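Local coordinates for transcription termination factor FttA (Methanosarcina mazei, PDB 2XR1), which probably terminates transcription by cutting nascent RNA at the exit channel of RNA polymerase and degrading it 5'-3', using two zinc ions, at residues V443-D448 with E484-V489; R423-M428 with W452-I457. All coordinates share one frame; numbering follows the deposited sequence.

Interaction 1: residues V443-D448 with E484-V489; sequences VPVYLD and ECFKPV
Strands 445-448 and 486-489 run side by side in parallel, the axes of these short segments 4.5 Å apart at closest approach and inclined by 30°, and four backbone hydrogen bonds join them. V445 N gives to C485 O, K487 N to V445 O, L447 N to K487 O and V489 N to L447 O, so V445 and L447 each use both their N-H and their C=O on this neighbour, while K487 does the same in return. P488, with no N-H to give, sits opposite L447 between two such bonds.

V445, L447 and F486 share one face. F486 has CG anti to its carbonyl carbon (chi1 -60°), which lays the ring alongside V445, the two side chains pointing the same way: CD1 of F486 is 3.8 Å from CB of V445, and CG1 of V445 meets the ring at its edge, in plane. SG of C485 covers one face of the F486 ring, over its centre and 3.4 Å above the plane. L447 comes in at a slant and sets CD1 4.0 Å from CB of F486.

These are two strands of the parallel six-stranded sheet of the beta-CASP domain. F486-V489 forms its outermost strand within the chain, and V445-D448 is next in, bonded on its other side to strand 506-509; helix 423-436 packs over the face bearing V445, L447 and F486.

On the reverse face Y446 and K487 cross, with CD1 of Y446 3.9 Å from CB of K487. The lysine chain bends at chi2 and chi4 and curls back along its own segment, where NZ of K487 donates to E484 O at 3.0 Å and weakly to C485 O. Further along, CG1 of V489 lies 4.1 Å from CB of Y446, and OD2 of the buried D448 carboxylate forms a salt bridge with R495 and a hydrogen bond with Y522.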
loop_
_atom_site.group_PDB
_atom_site.type_symbol
_atom_site.label_atom_id
_atom_site.label_comp_id
_atom_site.label_asym_id
_atom_site.label_seq_id
_atom_site.Cartn_x
_atom_site.Cartn_y
_atom_site.Cartn_z
ATOM N N VAL B 443 27.481 42.091 23.655
ATOM C CA VAL B 443 27.074 42.503 22.321
ATOM C C VAL B 443 25.635 41.993 22.154
ATOM O O VAL B 443 25.257 41.018 22.805
ATOM C CB VAL B 443 28.030 41.904 21.237
ATOM C CG1 VAL B 443 27.536 40.551 20.717
ATOM C CG2 VAL B 443 28.179 42.829 20.107
ATOM N N PRO B 444 24.820 42.676 21.334
ATOM C CA PRO B 444 23.395 42.335 21.156
ATOM C C PRO B 444 23.171 41.094 20.326
ATOM O O PRO B 444 23.686 40.991 19.218
ATOM C CB PRO B 444 22.813 43.549 20.427
ATOM C CG PRO B 444 23.992 44.374 19.972
ATOM C CD PRO B 444 25.151 44.016 20.821
ATOM N N VAL B 445 22.414 40.149 20.862
ATOM C CA VAL B 445 22.048 38.953 20.126
ATOM C C VAL B 445 20.630 39.144 19.604
ATOM O O VAL B 445 19.667 38.962 20.345
ATOM C CB VAL B 445 22.117 37.734 21.032
ATOM C CG1 VAL B 445 21.723 36.474 20.279
ATOM C CG2 VAL B 445 23.508 37.633 21.621
ATOM N N TYR B 446 20.512 39.551 18.339
ATOM C CA TYR B 446 19.204 39.789 17.724
ATOM C C TYR B 446 18.570 38.454 17.361
ATOM O O TYR B 446 19.275 37.513 17.025
ATOM C CB TYR B 446 19.313 40.681 16.494
ATOM C CG TYR B 446 19.904 42.028 16.788
ATOM C CD1 TYR B 446 19.128 43.054 17.278
ATOM C CD2 TYR B 446 21.255 42.282 16.582
ATOM C CE1 TYR B 446 19.692 44.333 17.560
ATOM C CE2 TYR B 446 21.822 43.537 16.862
ATOM C CZ TYR B 446 21.034 44.548 17.341
ATOM O OH TYR B 446 21.587 45.775 17.618
ATOM N N LEU B 447 17.243 38.393 17.470
ATOM C CA LEU B 447 16.452 37.185 17.278
ATOM C C LEU B 447 15.288 37.491 16.338
ATOM O O LEU B 447 14.409 38.263 16.686
ATOM C CB LEU B 447 15.886 36.741 18.609
ATOM C CG LEU B 447 16.863 36.496 19.748
ATOM C CD1 LEU B 447 16.105 35.976 20.949
ATOM C CD2 LEU B 447 17.972 35.513 19.364
ATOM N N ASP B 448 15.273 36.911 15.138
ATOM C CA ASP B 448 14.291 37.330 14.115
ATOM C C ASP B 448 13.493 36.139 13.587
ATOM O O ASP B 448 13.951 35.021 13.611
ATOM C CB ASP B 448 14.999 38.080 12.980
ATOM C CG ASP B 448 14.050 38.948 12.142
ATOM O OD1 ASP B 448 12.803 38.891 12.333
ATOM O OD2 ASP B 448 14.551 39.682 11.259
ATOM N N GLU B 484 19.666 40.548 29.361
ATOM C CA GLU B 484 19.651 41.838 28.706
ATOM C C GLU B 484 20.111 41.705 27.254
ATOM O O GLU B 484 19.638 42.432 26.395
ATOM C CB GLU B 484 20.576 42.821 29.451
ATOM C CG GLU B 484 20.091 44.319 29.517
ATOM C CD GLU B 484 21.240 45.357 29.266
ATOM O OE1 GLU B 484 22.286 45.010 28.647
ATOM O OE2 GLU B 484 21.086 46.531 29.661
ATOM N N CYS B 485 21.019 40.763 26.990
ATOM C CA CYS B 485 21.619 40.585 25.669
ATOM C C CYS B 485 20.632 40.367 24.508
ATOM O O CYS B 485 20.858 40.849 23.410
ATOM C CB CYS B 485 22.613 39.401 25.705
ATOM S SG CYS B 485 21.849 37.626 25.745
ATOM N N PHE B 486 19.582 39.580 24.718
ATOM C CA PHE B 486 18.711 39.186 23.603
ATOM C C PHE B 486 17.817 40.333 23.224
ATOM O O PHE B 486 17.214 40.900 24.079
ATOM C CB PHE B 486 17.845 37.987 23.952
ATOM C CG PHE B 486 18.616 36.770 24.305
ATOM C CD1 PHE B 486 19.507 36.223 23.413
ATOM C CD2 PHE B 486 18.429 36.141 25.524
ATOM C CE1 PHE B 486 20.217 35.079 23.736
ATOM C CE2 PHE B 486 19.128 35.018 25.842
ATOM C CZ PHE B 486 20.031 34.491 24.947
ATOM N N LYS B 487 17.754 40.662 21.942
ATOM C CA LYS B 487 16.913 41.729 21.447
ATOM C C LYS B 487 16.062 41.156 20.340
ATOM O O LYS B 487 16.567 40.837 19.289
ATOM C CB LYS B 487 17.738 42.908 20.883
ATOM C CG LYS B 487 18.908 43.428 21.726
ATOM C CD LYS B 487 18.480 44.002 23.042
ATOM C CE LYS B 487 19.626 44.748 23.722
ATOM N NZ LYS B 487 20.766 43.811 23.962
ATOM N N PRO B 488 14.753 41.041 20.542
ATOM C CA PRO B 488 13.947 40.510 19.444
ATOM C C PRO B 488 13.653 41.542 18.373
ATOM O O PRO B 488 13.707 42.731 18.616
ATOM C CB PRO B 488 12.636 40.091 20.133
ATOM C CG PRO B 488 12.845 40.325 21.595
ATOM C CD PRO B 488 13.922 41.343 21.708
ATOM N N VAL B 489 13.309 41.060 17.196
ATOM C CA VAL B 489 12.968 41.912 16.062
ATOM C C VAL B 489 12.047 41.118 15.178
ATOM O O VAL B 489 12.409 40.016 14.749
ATOM C CB VAL B 489 14.225 42.258 15.208
ATOM C CG1 VAL B 489 15.416 41.353 15.544
ATOM C CG2 VAL B 489 13.904 42.171 13.721
#

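Interaction 2: residues R423-M428 with W452-I457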
loop_
_atom_site.group_PDB
_atom_site.type_symbol
_atom_site.label_atom_id
_atom_site.label_comp_id
_atom_site.label_asym_id
_atom_site.label_seq_id
_atom_site.Cartn_x
_atom_site.Cartn_y
_atom_site.Cartn_z
ATOM N N ARG B 423 17.125 24.919 16.944
ATOM C CA ARG B 423 18.552 25.263 17.008
ATOM C C ARG B 423 18.763 26.612 17.680
ATOM O O ARG B 423 19.787 26.857 18.295
ATOM C CB ARG B 423 19.152 25.280 15.609
ATOM C CG ARG B 423 19.017 23.979 14.878
ATOM C CD ARG B 423 19.300 24.139 13.464
ATOM N NE ARG B 423 19.248 22.827 12.836
ATOM C CZ ARG B 423 19.730 22.527 11.645
ATOM N NH1 ARG B 423 20.312 23.460 10.911
ATOM N NH2 ARG B 423 19.622 21.286 11.199
ATOM N N SER B 424 17.768 27.474 17.577
ATOM C CA SER B 424 17.844 28.762 18.170
ATOM C C SER B 424 17.939 28.683 19.700
ATOM O O SER B 424 18.789 29.332 20.316
ATOM C CB SER B 424 16.630 29.565 17.748
ATOM O OG SER B 424 15.433 28.903 18.121
ATOM N N GLN B 425 17.108 27.873 20.338
ATOM C CA GLN B 425 17.068 27.907 21.813
ATOM C C GLN B 425 18.363 27.406 22.426
ATOM O O GLN B 425 18.928 28.085 23.293
ATOM C CB GLN B 425 15.857 27.162 22.377
ATOM C CG GLN B 425 14.550 27.941 22.220
ATOM C CD GLN B 425 13.901 27.807 20.875
ATOM O OE1 GLN B 425 14.047 26.792 20.186
ATOM N NE2 GLN B 425 13.156 28.823 20.494
ATOM N N GLU B 426 18.871 26.268 21.955
ATOM C CA GLU B 426 20.159 25.762 22.455
ATOM C C GLU B 426 21.277 26.778 22.205
ATOM O O GLU B 426 22.137 26.992 23.082
ATOM C CB GLU B 426 20.541 24.355 21.915
ATOM C CG GLU B 426 20.242 23.161 22.911
ATOM C CD GLU B 426 21.371 22.023 23.010
ATOM O OE1 GLU B 426 21.448 21.092 22.105
ATOM O OE2 GLU B 426 22.140 22.064 24.027
ATOM N N VAL B 427 21.251 27.443 21.057
ATOM C CA VAL B 427 22.269 28.460 20.790
ATOM C C VAL B 427 22.168 29.619 21.782
ATOM O O VAL B 427 23.163 30.098 22.280
ATOM C CB VAL B 427 22.211 29.005 19.349
ATOM C CG1 VAL B 427 23.204 30.143 19.165
ATOM C CG2 VAL B 427 22.498 27.936 18.372
ATOM N N MET B 428 20.958 30.052 22.082
ATOM C CA MET B 428 20.746 31.169 23.044
ATOM C C MET B 428 21.286 30.831 24.416
ATOM O O MET B 428 21.848 31.664 25.063
ATOM C CB MET B 428 19.256 31.513 23.165
ATOM C CG MET B 428 18.642 32.064 21.889
ATOM S SD MET B 428 16.832 32.044 21.895
ATOM C CE MET B 428 16.552 33.142 23.325
ATOM N N TRP B 452 11.691 34.300 19.205
ATOM C CA TRP B 452 11.359 34.807 20.525
ATOM C C TRP B 452 9.995 34.325 21.046
ATOM O O TRP B 452 9.866 33.884 22.181
ATOM C CB TRP B 452 11.367 36.322 20.482
ATOM C CG TRP B 452 11.090 36.948 21.793
ATOM C CD1 TRP B 452 10.049 37.733 22.108
ATOM C CD2 TRP B 452 11.874 36.800 22.981
ATOM N NE1 TRP B 452 10.136 38.119 23.413
ATOM C CE2 TRP B 452 11.242 37.546 23.982
ATOM C CE3 TRP B 452 13.051 36.091 23.293
ATOM C CZ2 TRP B 452 11.744 37.640 25.289
ATOM C CZ3 TRP B 452 13.553 36.170 24.585
ATOM C CH2 TRP B 452 12.892 36.947 25.574
ATOM N N GLU B 453 8.964 34.441 20.225
ATOM C CA GLU B 453 7.659 33.879 20.552
ATOM C C GLU B 453 7.736 32.365 20.796
ATOM O O GLU B 453 7.067 31.838 21.707
ATOM C CB GLU B 453 6.678 34.210 19.434
ATOM C CG GLU B 453 5.249 33.689 19.608
ATOM C CD GLU B 453 4.605 34.069 20.914
ATOM O OE1 GLU B 453 4.613 35.291 21.282
ATOM O OE2 GLU B 453 4.084 33.131 21.554
ATOM N N ALA B 454 8.569 31.664 20.019
ATOM C CA ALA B 454 8.780 30.212 20.228
ATOM C C ALA B 454 9.406 29.947 21.585
ATOM O O ALA B 454 9.115 28.948 22.235
ATOM C CB ALA B 454 9.625 29.639 19.163
ATOM N N THR B 455 10.250 30.866 22.020
ATOM C CA THR B 455 10.944 30.727 23.281
ATOM C C THR B 455 9.994 30.995 24.405
ATOM O O THR B 455 10.018 30.296 25.394
ATOM C CB THR B 455 12.147 31.704 23.356
ATOM O OG1 THR B 455 13.049 31.435 22.254
ATOM C CG2 THR B 455 12.871 31.536 24.670
ATOM N N ALA B 456 9.170 32.027 24.278
ATOM C CA ALA B 456 8.100 32.287 25.250
ATOM C C ALA B 456 7.329 31.002 25.576
ATOM O O ALA B 456 7.127 30.682 26.729
ATOM C CB ALA B 456 7.155 33.366 24.726
ATOM N N ILE B 457 6.976 30.233 24.553
ATOM C CA ILE B 457 6.193 29.015 24.749
ATOM C C ILE B 457 6.880 28.030 25.668
ATOM O O ILE B 457 6.200 27.335 26.402
ATOM C CB ILE B 457 5.828 28.359 23.404
ATOM C CG1 ILE B 457 4.801 29.240 22.689
ATOM C CG2 ILE B 457 5.254 26.973 23.635
ATOM C CD1 ILE B 457 4.907 29.282 21.219
#
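W452 touches M428 through the far rim of its indole: CZ3 of W452 is 4.4 Å from CE of M428, and the methyl lies at the ring edge, near its plane. The tryptophan's CB points away from the other helix, but CG anti to the backbone N (chi1 -178°) carries the six-membered ring back within range. Two residues on, A454 aims its methyl at helix 423-436, and CB of A454 lies 3.9 Å from NE2 of Q425.

T455 is the main polar partner. Its OG1 accepts a hydrogen bond of 3.2 Å from NE2 of Q425, nearly straight at 174° and with the oxygen almost exactly in the amide plane. The two helix segments cross at -78°, with their axes 10.3 Å apart, and the nearest CA atoms are those of Q425 and T455; the contact buries just 169 Å² in all. It lies within the beta-CASP domain, where both helices flank strands of the parallel sheet, and Q425 is about 8 Å from zinc ligand H247, side chain to side chain.

Both ends of the Q425 amide are held: OE1 accepts from G422 N, and NE2 also donates to A420 O, which together should fix its rotation. A bend at chi2 brings the amide round toward T455. The threonine hydroxyl is likewise shared, being hydrogen-bonded to I451 O one turn back in its own helix. M428 meets the same hydroxyl tip to tip, SD of M428 standing 3.8 Å from OG1 of T455, while F486 packs against the methionine from strand 486-489.

Of these elements, helix 423-436 comes first from the N-terminal side, and R423-M428 at its start supplies one side of interaction 2. The chain then enters strand 445-448 and turns straight into helix 451-460, where W452-I457 closes the first loop. Strand 486-489 comes later and closes the second by pairing with V443-D448. The segments therefore alternate, and the two loops cross. The contacts also meet in space, their centres 12 Å apart: CD1 of L447 packs against CE of M428 and CE3 of W452, and P488 lies against the same indole. Together they tie two helices to the edge of the beta-CASP sheet.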